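Local atomic coordinates of transcriptional regulator, putative (Vibrio cholerae O1 biovar eltor str. N16961, PDB entry 3BJN), a protein that probably binds DNA as an IclR-family transcription regulator, thought to repress allantoin and glyoxylate utilization operons, and is represented here by its C-terminal domain. Residues A[122-127]-A[152-157]. Residues are numbered along the deposited sequence; the frame is centred on the assembly and turned at random.
Sequences SGISAP and QRIILH
Ile124, on strand 121-130, reaches out from the sheet and sets its two branches against consecutive residues of helix 144-163, a worked example of how one beta-branched side chain can serve two helix positions at once. Its longer branch ends in CD1, which meets Ile154 CG2 at 3.5 Å, a little closer than usual for two methyl groups, and also lies 3.8 Å from Ile154 CB. The shorter branch, CG2, lies 3.9 Å from Ile155 CG1 and nearly as close to the helix backbone, with Ile155 CA 4.0 Å away. Both helix side chains run across Ile124 at roughly right angles.

All three isoleucines share one conformer, but it presents different branches. In Ile124, CG1 lies beside the backbone N and opposite the carbonyl carbon (chi1 -67°), while the extended second torsion (169°) carries CD1 out to Ile154. The same conformer in Ile154 sets CG2 opposite its own N, and this methyl group, rather than the ethyl branch, faces the strand.

Neighbouring residues continue the seam on both sides: Val147, earlier in the helix, also touches Ile124, and Ala126 packs on Val158 and Ala162. On the other face of the sheet Pro127 packs on Val72 and Tyr76 of helix 67-76, so the strand is sandwiched between helices, in keeping with the GAF-like fold of IclR effector domains. No hydrogen bond joins the two segments; with all three isoleucines buried, the helix is held to the sheet here by close-fitting branched hydrocarbon and the exclusion of water.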
ATOM      1  N   SER A 122      -5.215   3.212 -10.116  1.00 17.41           N
ATOM      2  CA  SER A 122      -5.836   2.975  -8.795  1.00 18.09           C
ATOM      3  C   SER A 122      -4.880   2.179  -7.915  1.00 18.90           C
ATOM      4  O   SER A 122      -3.937   1.537  -8.433  1.00 19.99           O
ATOM      5  CB  SER A 122      -7.158   2.221  -8.982  1.00 19.78           C
ATOM      6  OG  SER A 122      -8.095   3.023  -9.692  1.00 20.45           O
ATOM      7  N   GLY A 123      -5.081   2.242  -6.605  1.00 18.00           N
ATOM      8  CA  GLY A 123      -4.345   1.418  -5.658  1.00 18.14           C
ATOM      9  C   GLY A 123      -5.270   0.637  -4.751  1.00 17.98           C
ATOM     10  O   GLY A 123      -6.324   1.140  -4.350  1.00 17.67           O
ATOM     11  N   ILE A 124      -4.872  -0.596  -4.429  1.00 17.29           N
ATOM     12  CA  ILE A 124      -5.595  -1.415  -3.432  1.00 17.50           C
ATOM     13  C   ILE A 124      -4.536  -1.989  -2.501  1.00 16.51           C
ATOM     14  O   ILE A 124      -3.564  -2.587  -2.966  1.00 17.19           O
ATOM     15  CB  ILE A 124      -6.452  -2.546  -4.092  1.00 17.37           C
ATOM     16  CG1 ILE A 124      -7.588  -1.891  -4.888  1.00 20.13           C
ATOM     17  CG2 ILE A 124      -7.016  -3.460  -3.001  1.00 17.85           C
ATOM     18  CD1 ILE A 124      -8.410  -2.817  -5.839  1.00 20.28           C
ATOM     19  N   SER A 125      -4.674  -1.771  -1.193  1.00 16.81           N
ATOM     20  CA  SER A 125      -3.579  -2.109  -0.281  0.50 17.30           C
ATOM     21  C   SER A 125      -4.074  -2.651   1.043  1.00 17.23           C
ATOM     22  O   SER A 125      -5.160  -2.288   1.508  1.00 17.79           O
ATOM     23  CB  SER A 125      -2.674  -0.897  -0.030  0.50 18.05           C
ATOM     24  OG  SER A 125      -2.355  -0.242  -1.240  0.50 20.36           O
ATOM     25  N   ALA A 126      -3.274  -3.542   1.628  1.00 16.09           N
ATOM     26  CA  ALA A 126      -3.597  -4.107   2.939  1.00 15.79           C
ATOM     27  C   ALA A 126      -2.352  -4.108   3.823  1.00 16.20           C
ATOM     28  O   ALA A 126      -1.254  -4.219   3.306  1.00 16.58           O
ATOM     29  CB  ALA A 126      -4.176  -5.523   2.785  1.00 15.71           C
ATOM     30  N   PRO A 127      -2.528  -3.977   5.145  1.00 16.17           N
ATOM     31  CA  PRO A 127      -1.364  -3.837   6.035  1.00 17.00           C
ATOM     32  C   PRO A 127      -0.688  -5.179   6.296  1.00 17.62           C
ATOM     33  O   PRO A 127      -1.358  -6.226   6.343  1.00 18.27           O
ATOM     34  CB  PRO A 127      -1.984  -3.338   7.345  1.00 17.23           C
ATOM     35  CG  PRO A 127      -3.387  -3.964   7.349  1.00 16.97           C
ATOM     36  CD  PRO A 127      -3.810  -3.967   5.909  1.00 16.65           C
ATOM     37  N   GLN A 152     -13.230  -6.684  -6.596  1.00 19.35           N
ATOM     38  CA  GLN A 152     -13.342  -7.643  -5.494  1.00 19.17           C
ATOM     39  C   GLN A 152     -12.222  -8.687  -5.585  1.00 17.59           C
ATOM     40  O   GLN A 152     -11.655  -9.083  -4.559  1.00 17.57           O
ATOM     41  CB  GLN A 152     -14.725  -8.313  -5.502  1.00 20.32           C
ATOM     42  CG  GLN A 152     -14.878  -9.482  -4.504  1.00 24.38           C
ATOM     43  CD  GLN A 152     -15.085  -9.055  -3.051  1.00 31.76           C
ATOM     44  OE1 GLN A 152     -14.644  -7.984  -2.619  1.00 33.86           O
ATOM     45  NE2 GLN A 152     -15.748  -9.922  -2.283  1.00 33.72           N
ATOM     46  N   ARG A 153     -11.901  -9.108  -6.806  1.00 16.66           N
ATOM     47  CA  ARG A 153     -10.802 -10.054  -7.015  1.00 15.80           C
ATOM     48  C   ARG A 153      -9.482  -9.497  -6.488  1.00 17.31           C
ATOM     49  O   ARG A 153      -8.761 -10.173  -5.767  1.00 16.96           O
ATOM     50  CB  ARG A 153     -10.672 -10.331  -8.520  1.00 16.58           C
ATOM     51  CG  ARG A 153      -9.433 -11.101  -8.962  1.00 17.13           C
ATOM     52  CD  ARG A 153      -9.395 -11.078 -10.474  1.00 17.11           C
ATOM     53  NE  ARG A 153      -8.367 -11.948 -11.069  1.00 17.22           N
ATOM     54  CZ  ARG A 153      -8.136 -12.018 -12.375  1.00 20.55           C
ATOM     55  NH1 ARG A 153      -7.217 -12.871 -12.829  1.00 19.46           N
ATOM     56  NH2 ARG A 153      -8.825 -11.264 -13.229  1.00 19.48           N
ATOM     57  N   ILE A 154      -9.161  -8.267  -6.849  1.00 16.52           N
ATOM     58  CA  ILE A 154      -7.913  -7.655  -6.371  1.00 17.05           C
ATOM     59  C   ILE A 154      -7.909  -7.479  -4.863  1.00 16.96           C
ATOM     60  O   ILE A 154      -6.934  -7.821  -4.203  1.00 17.35           O
ATOM     61  CB  ILE A 154      -7.640  -6.348  -7.118  1.00 16.43           C
ATOM     62  CG1 ILE A 154      -7.405  -6.690  -8.610  1.00 17.40           C
ATOM     63  CG2 ILE A 154      -6.427  -5.617  -6.486  1.00 18.61           C
ATOM     64  CD1 ILE A 154      -7.447  -5.442  -9.535  1.00 18.35           C
ATOM     65  N   ILE A 155      -9.007  -6.947  -4.315  1.00 16.42           N
ATOM     66  CA  ILE A 155      -9.113  -6.813  -2.835  1.00 17.08           C
ATOM     67  C   ILE A 155      -8.838  -8.159  -2.128  1.00 16.59           C
ATOM     68  O   ILE A 155      -8.006  -8.247  -1.239  1.00 16.20           O
ATOM     69  CB  ILE A 155     -10.505  -6.265  -2.473  1.00 17.62           C
ATOM     70  CG1 ILE A 155     -10.628  -4.807  -2.936  1.00 18.52           C
ATOM     71  CG2 ILE A 155     -10.807  -6.446  -0.942  1.00 18.01           C
ATOM     72  CD1 ILE A 155     -12.070  -4.290  -2.902  1.00 21.13           C
ATOM     73  N   LEU A 156      -9.525  -9.222  -2.552  1.00 16.30           N
ATOM     74  CA  LEU A 156      -9.352 -10.513  -1.872  1.00 16.48           C
ATOM     75  C   LEU A 156      -7.900 -11.006  -1.989  1.00 16.23           C
ATOM     76  O   LEU A 156      -7.315 -11.464  -1.002  1.00 15.36           O
ATOM     77  CB  LEU A 156     -10.361 -11.551  -2.371  1.00 15.73           C
ATOM     78  CG  LEU A 156     -11.794 -11.232  -1.915  1.00 16.73           C
ATOM     79  CD1 LEU A 156     -12.712 -12.207  -2.623  1.00 18.59           C
ATOM     80  CD2 LEU A 156     -11.997 -11.297  -0.376  1.00 19.09           C
ATOM     81  N   HIS A 157      -7.293 -10.893  -3.175  1.00 16.82           N
ATOM     82  CA  HIS A 157      -5.935 -11.382  -3.336  1.00 16.59           C
ATOM     83  C   HIS A 157      -4.900 -10.531  -2.575  1.00 16.53           C
ATOM     84  O   HIS A 157      -3.911 -11.057  -2.044  1.00 16.46           O
ATOM     85  CB  HIS A 157      -5.560 -11.463  -4.829  1.00 16.57           C
ATOM     86  CG  HIS A 157      -6.162 -12.636  -5.548  1.00 15.62           C
ATOM     87  ND1 HIS A 157      -6.121 -13.929  -5.050  1.00 16.53           N
ATOM     88  CD2 HIS A 157      -6.783 -12.709  -6.750  1.00 17.21           C
ATOM     89  CE1 HIS A 157      -6.716 -14.743  -5.923  1.00 16.38           C
ATOM     90  NE2 HIS A 157      -7.084 -14.033  -6.975  1.00 14.88           N
TER